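Local coordinates for protein putative trimethylamine methyltransferase (Rhizobium meliloti, PDB 4YYC) that probably transfers methyl groups, perhaps from a methylated amine, at residues I44-R49 and K419-V424; N376-T381 and D412-M417; P39-I44 and A171-S176; P353-G358 and T386-H391; K115-H120 and A128-K133. All coordinates share one frame; numbering follows the deposited sequence. Where two conformers were deposited one is given.

Contact 1: residues I44-R49 and K419-V424; sequences IQRRIR and KMAEGV
Ala421 pushes its methyl group against Ile44, CB lying 3.5 Å from Ile44 CG2, closer than two carbons usually come. This is the tight part of the contact, and Ile48 extends it. Its CG2, anti to the carbonyl carbon, rests on Gly423 CA at 3.6 Å, where a beta carbon would be cramped. Gly423 closes a type I turn from Met420 and has positive phi. Between the two apolar spots, Arg47 N donates a nearly straight bond to Ala421 O (2.9 Å), joining the residues just after strand 44-45 to those around the end of helix 404-420. The solvent side is looser: Arg47 brushes Glu422 O with CB and CG, and the Glu422 side chain turns from the interface. Arg46 leaves the contact too, its guanidinium bonding Thr135 OG1 and the carbonyls of Gly132 and Ala134. The contact thus ties strand 44-45, paired with strand 134-137, to the end of helix 404-420, with Leu382 of helix 368-383 against Ile48 and Tyr51 of the second subunit beyond.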
# COMPACT_ATOMS: atom_id res chain seq x y z
N ILE A 44 -2.87 -18.52 -0.84
CA ILE A 44 -4.01 -17.62 -0.71
C ILE A 44 -5.05 -17.90 -1.80
O ILE A 44 -4.71 -18.03 -2.97
CB ILE A 44 -3.54 -16.15 -0.88
CG1 ILE A 44 -2.67 -15.73 0.33
CG2 ILE A 44 -4.73 -15.24 -1.05
CD1 ILE A 44 -1.85 -14.53 0.06
N GLN A 45 -6.32 -17.95 -1.39
CA GLN A 45 -7.44 -17.95 -2.33
C GLN A 45 -8.13 -16.62 -2.13
O GLN A 45 -8.82 -16.43 -1.12
CB GLN A 45 -8.41 -19.10 -2.07
CG GLN A 45 -7.78 -20.41 -2.38
CD GLN A 45 -8.69 -21.58 -2.14
OE1 GLN A 45 -9.88 -21.55 -2.51
NE2 GLN A 45 -8.15 -22.64 -1.56
N ARG A 46 -7.96 -15.69 -3.07
CA ARG A 46 -8.53 -14.35 -2.93
C ARG A 46 -10.02 -14.32 -3.01
O ARG A 46 -10.59 -14.92 -3.94
CB ARG A 46 -7.95 -13.38 -3.99
CG ARG A 46 -6.54 -12.91 -3.70
CD ARG A 46 -5.95 -12.12 -4.85
NE ARG A 46 -5.41 -13.02 -5.88
CZ ARG A 46 -5.96 -13.31 -7.07
NH1 ARG A 46 -5.33 -14.16 -7.84
NH2 ARG A 46 -7.11 -12.78 -7.48
N ARG A 47 -10.66 -13.69 -2.02
CA ARG A 47 -12.11 -13.48 -2.00
C ARG A 47 -12.40 -12.04 -2.39
O ARG A 47 -13.54 -11.68 -2.66
CB ARG A 47 -12.70 -13.77 -0.62
CG ARG A 47 -12.38 -15.13 -0.03
CD ARG A 47 -12.74 -16.26 -0.96
NE ARG A 47 -12.56 -17.54 -0.29
CZ ARG A 47 -12.27 -18.67 -0.92
NH1 ARG A 47 -12.12 -19.79 -0.23
NH2 ARG A 47 -12.13 -18.68 -2.24
N ILE A 48 -11.37 -11.21 -2.40
CA ILE A 48 -11.45 -9.82 -2.77
C ILE A 48 -11.28 -9.68 -4.28
O ILE A 48 -10.81 -10.61 -4.95
CB ILE A 48 -10.39 -8.96 -2.02
CG1 ILE A 48 -8.98 -9.46 -2.26
CG2 ILE A 48 -10.67 -9.00 -0.52
CD1 ILE A 48 -7.94 -8.51 -1.67
N ARG A 49 -11.69 -8.52 -4.81
CA ARG A 49 -11.69 -8.16 -6.23
C ARG A 49 -10.33 -7.71 -6.72
O ARG A 49 -9.51 -7.22 -5.90
CB ARG A 49 -12.62 -6.95 -6.46
CG ARG A 49 -14.07 -7.26 -6.26
CD ARG A 49 -14.89 -6.02 -6.43
NE ARG A 49 -16.02 -6.12 -5.53
CZ ARG A 49 -17.13 -5.44 -5.66
NH1 ARG A 49 -17.28 -4.60 -6.67
NH2 ARG A 49 -18.10 -5.61 -4.77
N LYS A 419 -4.29 -12.49 5.20
CA LYS A 419 -5.54 -12.25 5.94
C LYS A 419 -6.45 -11.28 5.17
O LYS A 419 -7.66 -11.51 5.08
CB LYS A 419 -5.20 -11.75 7.34
CG LYS A 419 -6.41 -11.41 8.19
CD LYS A 419 -7.27 -12.67 8.46
CE LYS A 419 -8.47 -12.32 9.33
NZ LYS A 419 -8.02 -11.67 10.60
N MSE A 420 -5.88 -10.20 4.62
CA MSE A 420 -6.63 -9.21 3.82
C MSE A 420 -7.39 -9.86 2.71
O MSE A 420 -8.53 -9.52 2.40
CB MSE A 420 -5.66 -8.16 3.24
CG MSE A 420 -6.28 -7.11 2.32
SE MSE A 420 -7.12 -5.81 3.53
CE MSE A 420 -5.34 -5.12 4.03
N ALA A 421 -6.74 -10.81 2.05
CA ALA A 421 -7.30 -11.49 0.88
C ALA A 421 -8.58 -12.22 1.16
O ALA A 421 -9.33 -12.48 0.22
CB ALA A 421 -6.27 -12.46 0.34
N GLU A 422 -8.85 -12.54 2.42
CA GLU A 422 -10.11 -13.24 2.80
C GLU A 422 -11.30 -12.31 2.73
O GLU A 422 -12.44 -12.78 2.72
CB GLU A 422 -10.03 -13.81 4.21
CG GLU A 422 -8.93 -14.82 4.43
CD GLU A 422 -8.88 -15.29 5.89
OE1 GLU A 422 -9.68 -14.81 6.71
OE2 GLU A 422 -8.01 -16.12 6.21
N GLY A 423 -11.05 -11.01 2.71
CA GLY A 423 -12.14 -10.01 2.57
C GLY A 423 -12.99 -9.93 3.83
O GLY A 423 -12.55 -10.29 4.93
N VAL A 424 -14.23 -9.49 3.66
CA VAL A 424 -15.10 -9.15 4.81
C VAL A 424 -16.03 -10.30 5.12
O VAL A 424 -16.80 -10.72 4.24
CB VAL A 424 -15.93 -7.91 4.54
CG1 VAL A 424 -16.83 -7.57 5.74
CG2 VAL A 424 -15.03 -6.74 4.22

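Contact 2: residues N376-T381 and D412-M417; sequences NTLNMT and DQLGMM
Leu378 reaches across to Leu414, Gln413 and Met417, bridging two helices whose segment axes stay 11.0 Å apart at their closest. Its CB points toward helix 412-417, and CG, anti to the backbone N (chi1 -176°), carries the chain onward to lie 3.9 Å from Met417 CG. There the side chain forks. CD1 runs to Leu414 CD2 at 3.8 Å, the two leucines crossing at about a right angle. CD2 settles between two partners, touching Met417 CG at 3.8 Å and Gln413 CB at the same distance, so that the branch spans one turn of the opposite helix. The helices run in roughly the same direction, 29° apart. Helix 368-383 follows barrel strand 354-355 in the chain, consistent with the TIM-barrel fold of this family; helix 404-420 comes later and lies beside it, with Phe137 of strand 134-137 touching Leu414 and Met417. An alanine in place of Leu378 would remove CG and both methyl groups and would probably open a gap between the helices, leaving Leu414 CD2 and Met417 CG without their apolar mate. Beside the leucine, Asn379 crosses the selenomethionine side chain of Met417 at about a right angle, though Asn379 has two conformers and its close approach is doubtful. Gln413 OE1 hydrogen-bonds Asn376 ND2 of the second subunit.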
# COMPACT_ATOMS: atom_id res chain seq x y z
N ASN A 376 4.34 -0.29 -1.08
CA ASN A 376 3.66 0.21 -2.25
C ASN A 376 3.61 -0.92 -3.29
O ASN A 376 2.56 -1.15 -3.91
CB ASN A 376 4.31 1.45 -2.81
CG ASN A 376 4.13 2.65 -1.90
OD1 ASN A 376 3.32 2.68 -0.95
ND2 ASN A 376 4.91 3.70 -2.21
N THR A 377 4.71 -1.62 -3.43
CA THR A 377 4.75 -2.68 -4.44
C THR A 377 3.88 -3.86 -4.01
O THR A 377 3.14 -4.42 -4.80
CB THR A 377 6.20 -3.15 -4.69
OG1 THR A 377 7.08 -2.02 -4.93
CG2 THR A 377 6.29 -4.05 -5.89
N LEU A 378 3.97 -4.24 -2.72
CA LEU A 378 3.24 -5.41 -2.23
C LEU A 378 1.72 -5.22 -2.20
O LEU A 378 0.94 -6.13 -2.54
CB LEU A 378 3.77 -5.83 -0.86
CG LEU A 378 3.16 -7.10 -0.28
CD1 LEU A 378 3.60 -8.28 -1.14
CD2 LEU A 378 3.66 -7.24 1.16
N ASN A 379 1.27 -4.03 -1.82
CA ASN A 379 -0.17 -3.78 -1.84
C ASN A 379 -0.72 -3.86 -3.28
O ASN A 379 -1.76 -4.44 -3.49
CB ASN A 379 -0.51 -2.45 -1.12
CG ASN A 379 -0.45 -2.58 0.41
OD1 ASN A 379 -1.15 -3.40 1.03
ND2 ASN A 379 0.37 -1.74 1.02
N MSE A 380 -0.01 -3.33 -4.24
CA MSE A 380 -0.41 -3.47 -5.66
C MSE A 380 -0.41 -4.93 -6.03
O MSE A 380 -1.31 -5.43 -6.70
CB MSE A 380 0.51 -2.64 -6.56
CG MSE A 380 0.37 -2.88 -8.05
SE MSE A 380 1.20 -4.50 -8.70
CE MSE A 380 3.06 -3.95 -8.42
N THR A 381 0.57 -5.68 -5.53
CA THR A 381 0.73 -7.08 -5.95
C THR A 381 -0.52 -7.85 -5.57
O THR A 381 -1.08 -8.62 -6.36
CB THR A 381 1.97 -7.69 -5.28
OG1 THR A 381 3.14 -6.97 -5.68
CG2 THR A 381 2.15 -9.14 -5.62
N ASP A 412 6.24 -10.91 7.53
CA ASP A 412 5.18 -10.46 8.43
C ASP A 412 4.08 -9.73 7.63
O ASP A 412 2.87 -10.03 7.77
CB ASP A 412 5.81 -9.60 9.52
CG ASP A 412 4.85 -9.10 10.52
OD1 ASP A 412 3.83 -9.80 10.81
OD2 ASP A 412 5.10 -7.99 11.06
N GLN A 413 4.50 -8.86 6.72
CA GLN A 413 3.58 -8.21 5.82
C GLN A 413 2.83 -9.23 4.98
O GLN A 413 1.62 -9.07 4.70
CB GLN A 413 4.27 -7.14 4.95
CG GLN A 413 4.82 -5.99 5.76
CD GLN A 413 3.71 -5.19 6.47
OE1 GLN A 413 2.75 -4.76 5.83
NE2 GLN A 413 3.84 -5.02 7.77
N LEU A 414 3.52 -10.28 4.54
CA LEU A 414 2.83 -11.30 3.75
C LEU A 414 1.68 -11.92 4.52
O LEU A 414 0.66 -12.27 3.92
CB LEU A 414 3.80 -12.37 3.24
CG LEU A 414 4.97 -11.88 2.38
CD1 LEU A 414 5.81 -13.10 2.04
CD2 LEU A 414 4.51 -11.14 1.13
N GLY A 415 1.87 -12.16 5.83
CA GLY A 415 0.76 -12.68 6.65
C GLY A 415 -0.44 -11.73 6.66
O GLY A 415 -1.60 -12.18 6.64
N MSE A 416 -0.16 -10.43 6.63
CA MSE A 416 -1.24 -9.42 6.62
C MSE A 416 -1.95 -9.51 5.29
O MSE A 416 -3.17 -9.46 5.24
CB MSE A 416 -0.69 -8.03 6.85
CG MSE A 416 -0.30 -7.97 8.30
SE MSE A 416 0.36 -6.12 8.58
CE MSE A 416 1.58 -6.70 10.06
N MSE A 417 -1.21 -9.66 4.21
CA MSE A 417 -1.82 -9.78 2.89
C MSE A 417 -2.67 -11.04 2.78
O MSE A 417 -3.77 -11.02 2.22
CB MSE A 417 -0.78 -9.81 1.76
CG MSE A 417 0.12 -8.59 1.70
SE MSE A 417 -0.82 -6.88 1.39
CE MSE A 417 0.39 -5.61 2.36

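Contact 3: residues P39-I44 and A171-S176; sequences PSLPYI and APSMHS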
# COMPACT_ATOMS: atom_id res chain seq x y z
N PRO A 39 2.06 -22.91 12.34
CA PRO A 39 2.11 -23.75 11.15
C PRO A 39 2.01 -22.92 9.87
O PRO A 39 1.49 -21.81 9.88
CB PRO A 39 0.88 -24.64 11.27
CG PRO A 39 -0.06 -23.88 12.15
CD PRO A 39 0.78 -23.05 13.08
N SER A 40 2.58 -23.45 8.79
CA SER A 40 2.49 -22.79 7.52
C SER A 40 1.04 -22.83 7.00
O SER A 40 0.36 -23.85 7.17
CB SER A 40 3.47 -23.42 6.53
OG SER A 40 4.76 -22.85 6.76
N LEU A 41 0.62 -21.75 6.36
CA LEU A 41 -0.69 -21.62 5.72
C LEU A 41 -0.58 -22.02 4.24
O LEU A 41 0.44 -21.83 3.60
CB LEU A 41 -1.18 -20.18 5.81
CG LEU A 41 -1.32 -19.62 7.22
CD1 LEU A 41 -1.88 -18.21 7.15
CD2 LEU A 41 -2.20 -20.53 8.05
N PRO A 42 -1.66 -22.56 3.67
CA PRO A 42 -1.64 -22.85 2.24
C PRO A 42 -1.77 -21.59 1.42
O PRO A 42 -1.97 -20.49 1.97
CB PRO A 42 -2.86 -23.73 2.05
CG PRO A 42 -3.76 -23.26 3.07
CD PRO A 42 -2.94 -22.88 4.27
N TYR A 43 -1.59 -21.73 0.12
CA TYR A 43 -1.70 -20.62 -0.81
C TYR A 43 -2.97 -19.81 -0.58
O TYR A 43 -4.00 -20.34 -0.20
CB TYR A 43 -1.61 -21.11 -2.26
CG TYR A 43 -2.75 -21.94 -2.74
CD1 TYR A 43 -2.76 -23.31 -2.54
CD2 TYR A 43 -3.85 -21.36 -3.37
CE1 TYR A 43 -3.82 -24.07 -2.98
CE2 TYR A 43 -4.91 -22.12 -3.80
CZ TYR A 43 -4.88 -23.47 -3.60
OH TYR A 43 -5.94 -24.26 -4.03
N ILE A 44 -2.87 -18.52 -0.84
CA ILE A 44 -4.01 -17.62 -0.71
C ILE A 44 -5.05 -17.90 -1.80
O ILE A 44 -4.71 -18.03 -2.97
CB ILE A 44 -3.54 -16.15 -0.88
CG1 ILE A 44 -2.67 -15.73 0.33
CG2 ILE A 44 -4.73 -15.24 -1.05
CD1 ILE A 44 -1.85 -14.53 0.06
N ALA A 171 8.40 -19.48 7.59
CA ALA A 171 7.52 -18.29 7.44
C ALA A 171 6.10 -18.79 7.07
O ALA A 171 5.93 -19.43 6.03
CB ALA A 171 8.03 -17.41 6.35
N PRO A 172 5.08 -18.44 7.88
CA PRO A 172 3.80 -19.12 7.65
C PRO A 172 3.11 -18.75 6.33
O PRO A 172 2.38 -19.57 5.78
CB PRO A 172 2.92 -18.66 8.81
CG PRO A 172 3.83 -18.13 9.81
CD PRO A 172 5.16 -17.82 9.21
N SER A 173 3.34 -17.55 5.80
CA SER A 173 2.71 -17.16 4.54
C SER A 173 3.67 -17.17 3.37
O SER A 173 3.35 -16.67 2.31
CB SER A 173 1.95 -15.81 4.65
OG SER A 173 0.77 -15.94 5.41
N MSE A 174 4.84 -17.81 3.53
CA MSE A 174 5.73 -18.04 2.37
C MSE A 174 5.31 -19.36 1.80
O MSE A 174 5.53 -20.40 2.41
CB MSE A 174 7.19 -18.00 2.82
CG MSE A 174 8.18 -18.02 1.68
SE MSE A 174 7.87 -16.49 0.47
CE MSE A 174 8.75 -15.25 1.53
N HIS A 175 4.69 -19.38 0.63
CA HIS A 175 4.10 -20.62 0.13
C HIS A 175 5.08 -21.45 -0.68
O HIS A 175 4.87 -22.65 -0.79
CB HIS A 175 2.87 -20.31 -0.69
CG HIS A 175 1.94 -19.36 0.01
ND1 HIS A 175 1.73 -18.08 -0.43
CD2 HIS A 175 1.20 -19.50 1.13
CE1 HIS A 175 0.89 -17.47 0.39
NE2 HIS A 175 0.56 -18.31 1.35
N SER A 176 6.06 -20.81 -1.28
CA SER A 176 7.10 -21.50 -2.06
C SER A 176 8.44 -21.32 -1.40
O SER A 176 8.72 -20.26 -0.84
CB SER A 176 7.16 -20.88 -3.44
OG SER A 176 8.27 -21.32 -4.20
O HOH W 1 3.17 -21.75 3.58
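Leu41 and Pro172 join two irregular segments in a loop-to-loop contact, where the lead-in to strand 44-45 lies along the turn that follows helix 158-170. One backbone bond pins them, Leu41 N to Pro172 O at 2.9 Å, and a water links Leu41 O (2.7 Å) to Met174 O. The rest is built round the His175 imidazole. Tyr43 CA stands over one face, 3.9 Å from the ring centroid, in a CH-pi contact, while Ser173 O sits over the opposite face, toward the rim. Leu41 O meets the ring edge in plane, 3.5 Å from CD2, and the Ile44 side chain crosses at about a right angle, CG1 being 4.0 Å from CE1. Beyond the segments, ND1 bonds Phe137 N and NE2 bonds Gln418 OE1. An alanine in place of His175 would probably leave Phe137 N and Gln418 OE1 without their mate and a gap beneath Tyr43 CA. With both nitrogens bonded and atoms over both faces, the ring is unlikely to turn, and a polar group is accommodated in a buried position.

Contact 4: residues P353-G358 and T386-H391; sequences PFRTGG and TNFVLH
Arg355 passes at a slant across Phe388, Leu390 and His391, its guanidinium plane standing 64° from the Phe388 ring and 60° from that of His391. Its CG, anti to the backbone N (chi1 168°), lies 3.8 Å from Phe388 CD2. Leu390 CD2 lies over one face of the guanidinium, toward its rim and 4.0 Å from NH2, while a water at the edge, in plane, accepts from NE (3.0 Å) and also bonds Leu390 O. At the other end, Phe354 N donates to a lone pair of Asn387 OD1 (2.9 Å), and Phe354 O is gripped by Asn387 N (2.8 Å) and Phe388 N (3.0 Å). Buried Phe388 O has no hydrogen-bond donor, but Arg355 CA approaches it at 3.1 Å. Arg355 NH2 and His391 NE2 both hydrogen-bond an unidentified ligand, probably from the crystallisation liquor. A pocket at the end of strand 354-355, in a sheet whose main strands are parallel, is consistent with the binding site of a TIM barrel.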
# COMPACT_ATOMS: atom_id res chain seq x y z
N PRO A 353 -1.65 -17.45 -16.01
CA PRO A 353 -1.33 -16.96 -14.67
C PRO A 353 -0.26 -15.86 -14.69
O PRO A 353 0.58 -15.85 -15.57
CB PRO A 353 -0.82 -18.21 -13.93
CG PRO A 353 -1.27 -19.35 -14.75
CD PRO A 353 -1.30 -18.87 -16.18
N PHE A 354 -0.34 -14.93 -13.74
CA PHE A 354 0.39 -13.68 -13.78
C PHE A 354 1.39 -13.62 -12.61
O PHE A 354 1.06 -13.96 -11.48
CB PHE A 354 -0.64 -12.53 -13.68
CG PHE A 354 -0.03 -11.19 -13.68
CD1 PHE A 354 0.73 -10.76 -14.74
CD2 PHE A 354 -0.23 -10.34 -12.61
CE1 PHE A 354 1.31 -9.50 -14.74
CE2 PHE A 354 0.35 -9.09 -12.58
CZ PHE A 354 1.10 -8.65 -13.66
N ARG A 355 2.59 -13.13 -12.91
CA ARG A 355 3.64 -12.87 -11.93
C ARG A 355 4.11 -11.43 -12.10
O ARG A 355 4.33 -10.96 -13.20
CB ARG A 355 4.86 -13.79 -12.16
CG ARG A 355 6.13 -13.44 -11.39
CD ARG A 355 7.10 -12.61 -12.21
NE ARG A 355 8.04 -11.87 -11.40
CZ ARG A 355 9.27 -11.55 -11.77
NH1 ARG A 355 9.84 -12.01 -12.88
NH2 ARG A 355 9.99 -10.78 -10.97
N THR A 356 4.21 -10.72 -10.98
CA THR A 356 4.77 -9.37 -10.92
C THR A 356 5.00 -9.02 -9.44
O THR A 356 4.70 -9.80 -8.56
CB THR A 356 3.88 -8.25 -11.57
OG1 THR A 356 4.69 -7.09 -11.85
CG2 THR A 356 2.74 -7.84 -10.68
N GLY A 357 5.57 -7.86 -9.21
CA GLY A 357 5.58 -7.28 -7.87
C GLY A 357 6.47 -7.94 -6.87
O GLY A 357 7.56 -8.44 -7.20
N GLY A 358 5.99 -7.98 -5.65
CA GLY A 358 6.80 -8.40 -4.52
C GLY A 358 7.12 -7.24 -3.60
O GLY A 358 6.49 -6.19 -3.65
N THR A 386 -2.22 -10.90 -8.28
CA THR A 386 -1.02 -11.56 -8.81
C THR A 386 -1.05 -13.04 -8.38
O THR A 386 -1.24 -13.35 -7.21
CB THR A 386 0.26 -10.84 -8.33
OG1 THR A 386 0.18 -9.47 -8.68
CG2 THR A 386 1.51 -11.42 -8.93
N ASN A 387 -0.75 -13.96 -9.30
CA ASN A 387 -0.78 -15.38 -9.00
C ASN A 387 0.52 -15.89 -8.41
O ASN A 387 0.50 -16.73 -7.53
CB ASN A 387 -1.10 -16.19 -10.27
CG ASN A 387 -2.48 -15.90 -10.82
OD1 ASN A 387 -2.62 -15.48 -11.96
ND2 ASN A 387 -3.51 -16.12 -10.02
N PHE A 388 1.66 -15.40 -8.88
CA PHE A 388 2.95 -15.87 -8.42
C PHE A 388 3.80 -14.66 -8.13
O PHE A 388 3.97 -13.81 -9.00
CB PHE A 388 3.61 -16.78 -9.45
CG PHE A 388 4.98 -17.19 -9.07
CD1 PHE A 388 5.19 -17.86 -7.87
CD2 PHE A 388 6.08 -16.91 -9.90
CE1 PHE A 388 6.46 -18.23 -7.50
CE2 PHE A 388 7.37 -17.27 -9.50
CZ PHE A 388 7.55 -17.93 -8.30
N VAL A 389 4.25 -14.56 -6.90
CA VAL A 389 5.00 -13.42 -6.46
C VAL A 389 6.42 -13.85 -6.13
O VAL A 389 6.75 -14.28 -5.00
CB VAL A 389 4.34 -12.76 -5.23
CG1 VAL A 389 5.03 -11.45 -4.90
CG2 VAL A 389 2.85 -12.54 -5.43
N LEU A 390 7.30 -13.65 -7.10
CA LEU A 390 8.72 -13.72 -6.84
C LEU A 390 9.13 -12.50 -6.04
O LEU A 390 8.52 -11.43 -6.14
CB LEU A 390 9.47 -13.76 -8.18
CG LEU A 390 10.92 -14.26 -8.11
CD1 LEU A 390 10.99 -15.64 -7.51
CD2 LEU A 390 11.48 -14.18 -9.54
N HIS A 391 10.15 -12.63 -5.19
CA HIS A 391 10.67 -11.51 -4.41
C HIS A 391 9.67 -11.00 -3.37
O HIS A 391 9.64 -9.82 -3.03
CB HIS A 391 11.15 -10.32 -5.21
CG HIS A 391 11.90 -10.66 -6.47
ND1 HIS A 391 13.12 -11.28 -6.50
CD2 HIS A 391 11.62 -10.35 -7.75
CE1 HIS A 391 13.54 -11.39 -7.73
NE2 HIS A 391 12.66 -10.82 -8.52
O HOH W 2 7.14 -11.21 -8.62

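Contact 5: residues K115-H120 and A128-K133; sequences KDFTWH and AQIGGK
Phe117 and Ile130 form one hydrogen-bonded pair of a beta hairpin, strands 116-119 and 128-131 running antiparallel. Backbone bonds come first. Phe117 N donates to Ile130 O (3.0 Å) and Ile130 N to Phe117 O (2.8 Å), and a second such pair joins Trp119 N to Ala128 O (2.8 Å) and Ala128 N to Trp119 O (3.0 Å). Between these hydrogen-bonded pairs, Thr118 faces Gln129 as a non-hydrogen-bonded pair.

Apolar contacts fill the face that carries Phe117, Trp119, Ala128 and Ile130. Phe117 holds CG between its backbone N and carbonyl carbon (chi1 64°), and its ring lies alongside Ile130, with Ile130 CB over one face in a CH-pi contact and Ile130 CG2 3.5 Å from Phe117 CZ. The delta methyl of Ile130 reaches Trp119 instead, CD1 to CE3 at 3.9 Å; the indole continues onto Phe388.

Polar links gather at the outer end. Gln129 NE2 donates to Gly131 O (2.8 Å) from above the carbonyl plane, and a water joins Lys115 O to Gly132 N (2.9 Å). A CB on Gly131 would clash with Lys115 O and Asp116 CB. The chemistry thus changes across the hairpin: its apolar face packs against Leu241 and Leu314 of the barrel strands while amide and water bonds secure the more exposed end.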
# COMPACT_ATOMS: atom_id res chain seq x y z
N LYS A 115 -4.89 -22.15 -18.06
CA LYS A 115 -5.18 -20.95 -17.31
C LYS A 115 -4.75 -21.09 -15.88
O LYS A 115 -4.44 -20.09 -15.25
CB LYS A 115 -6.68 -20.65 -17.29
CG LYS A 115 -7.22 -20.10 -18.58
CD LYS A 115 -8.44 -19.21 -18.24
CE LYS A 115 -9.40 -18.96 -19.38
NZ LYS A 115 -8.84 -19.06 -20.76
N ASP A 116 -4.78 -22.31 -15.35
CA ASP A 116 -4.32 -22.59 -14.01
C ASP A 116 -3.80 -24.01 -13.94
O ASP A 116 -4.22 -24.86 -14.73
CB ASP A 116 -5.40 -22.29 -12.97
CG ASP A 116 -6.61 -23.07 -13.17
OD1 ASP A 116 -7.51 -22.63 -13.91
OD2 ASP A 116 -6.67 -24.19 -12.65
N PHE A 117 -2.93 -24.27 -12.98
CA PHE A 117 -2.35 -25.58 -12.78
C PHE A 117 -1.81 -25.71 -11.38
O PHE A 117 -1.60 -24.68 -10.71
CB PHE A 117 -1.26 -25.87 -13.85
CG PHE A 117 -0.06 -24.95 -13.78
CD1 PHE A 117 -0.04 -23.76 -14.46
CD2 PHE A 117 1.04 -25.27 -13.01
CE1 PHE A 117 1.03 -22.89 -14.36
CE2 PHE A 117 2.10 -24.41 -12.91
CZ PHE A 117 2.10 -23.22 -13.58
N THR A 118 -1.55 -26.94 -10.94
CA THR A 118 -0.96 -27.17 -9.63
C THR A 118 0.56 -27.21 -9.71
O THR A 118 1.14 -27.89 -10.57
CB THR A 118 -1.47 -28.51 -9.07
OG1 THR A 118 -2.91 -28.49 -9.04
CG2 THR A 118 -0.92 -28.73 -7.69
N TRP A 119 1.20 -26.48 -8.80
CA TRP A 119 2.63 -26.58 -8.53
C TRP A 119 2.77 -27.55 -7.39
O TRP A 119 2.40 -27.28 -6.26
CB TRP A 119 3.18 -25.22 -8.15
CG TRP A 119 4.63 -25.09 -8.02
CD1 TRP A 119 5.62 -26.02 -8.25
CD2 TRP A 119 5.29 -23.90 -7.63
NE1 TRP A 119 6.86 -25.45 -8.02
CE2 TRP A 119 6.67 -24.14 -7.66
CE3 TRP A 119 4.83 -22.63 -7.28
CZ2 TRP A 119 7.60 -23.15 -7.34
CZ3 TRP A 119 5.74 -21.65 -6.97
CH2 TRP A 119 7.10 -21.91 -7.00
N HIS A 120 3.21 -28.77 -7.72
CA HIS A 120 3.24 -29.84 -6.74
C HIS A 120 4.46 -29.71 -5.84
O HIS A 120 5.56 -29.38 -6.31
CB HIS A 120 3.25 -31.20 -7.43
CG HIS A 120 1.96 -31.48 -8.15
ND1 HIS A 120 0.96 -32.26 -7.61
CD2 HIS A 120 1.48 -31.02 -9.33
CE1 HIS A 120 -0.07 -32.28 -8.44
NE2 HIS A 120 0.21 -31.53 -9.48
N ALA A 128 0.52 -25.88 -4.42
CA ALA A 128 0.03 -24.50 -4.61
C ALA A 128 -0.63 -24.38 -5.96
O ALA A 128 -0.09 -24.83 -6.95
CB ALA A 128 1.15 -23.51 -4.52
N GLN A 129 -1.78 -23.76 -6.00
CA GLN A 129 -2.41 -23.44 -7.26
C GLN A 129 -1.73 -22.26 -7.88
O GLN A 129 -1.60 -21.24 -7.22
CB GLN A 129 -3.92 -23.15 -7.11
CG GLN A 129 -4.58 -22.77 -8.45
CD GLN A 129 -6.07 -22.53 -8.33
OE1 GLN A 129 -6.78 -23.47 -7.94
NE2 GLN A 129 -6.58 -21.31 -8.69
N ILE A 130 -1.46 -22.35 -9.19
CA ILE A 130 -0.94 -21.22 -9.95
C ILE A 130 -2.00 -20.81 -10.97
O ILE A 130 -2.32 -21.57 -11.86
CB ILE A 130 0.39 -21.60 -10.65
CG1 ILE A 130 1.51 -21.75 -9.60
CG2 ILE A 130 0.82 -20.54 -11.64
CD1 ILE A 130 1.95 -20.49 -8.88
N GLY A 131 -2.58 -19.62 -10.77
CA GLY A 131 -3.63 -19.12 -11.65
C GLY A 131 -4.93 -18.85 -10.93
O GLY A 131 -5.11 -19.18 -9.74
N GLY A 132 -5.83 -18.20 -11.64
CA GLY A 132 -7.15 -17.89 -11.13
C GLY A 132 -7.13 -16.96 -9.94
O GLY A 132 -6.39 -15.98 -9.94
N LYS A 133 -7.88 -17.34 -8.91
CA LYS A 133 -7.95 -16.53 -7.67
C LYS A 133 -6.83 -16.76 -6.68
O LYS A 133 -6.82 -16.17 -5.63
CB LYS A 133 -9.33 -16.72 -6.98
CG LYS A 133 -10.53 -16.32 -7.83
CD LYS A 133 -10.52 -14.84 -8.13
CE LYS A 133 -11.76 -14.44 -8.89
NZ LYS A 133 -12.02 -13.00 -8.83
O HOH W 3 -4.93 -17.63 -14.31

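Taken together, the five contacts illustrate how chemistry follows depth. Contact 4 is the most central and wholly buried, mixing backbone bonds with side-chain packing, with Arg355 and His391 at the ligand; contact 2 is buried too, but almost purely apolar across its helices, with the second subunit behind it. Contacts 1, 3 and 5 are partly buried; contact 5 is laddered by four backbone bonds, while contacts 1 and 3 have one each. Contacts 1 and 2 share helix 404-420, and contacts 1 and 3 share Ile44. Thr381 of contact 2 bonds Thr386 and Gly358 of contact 4, while Asn387 ND2 of contact 4 and Arg46 NH1 of contact 1 converge on Gly132 O of contact 5. Contacts 1 and 2 alone touch the second subunit.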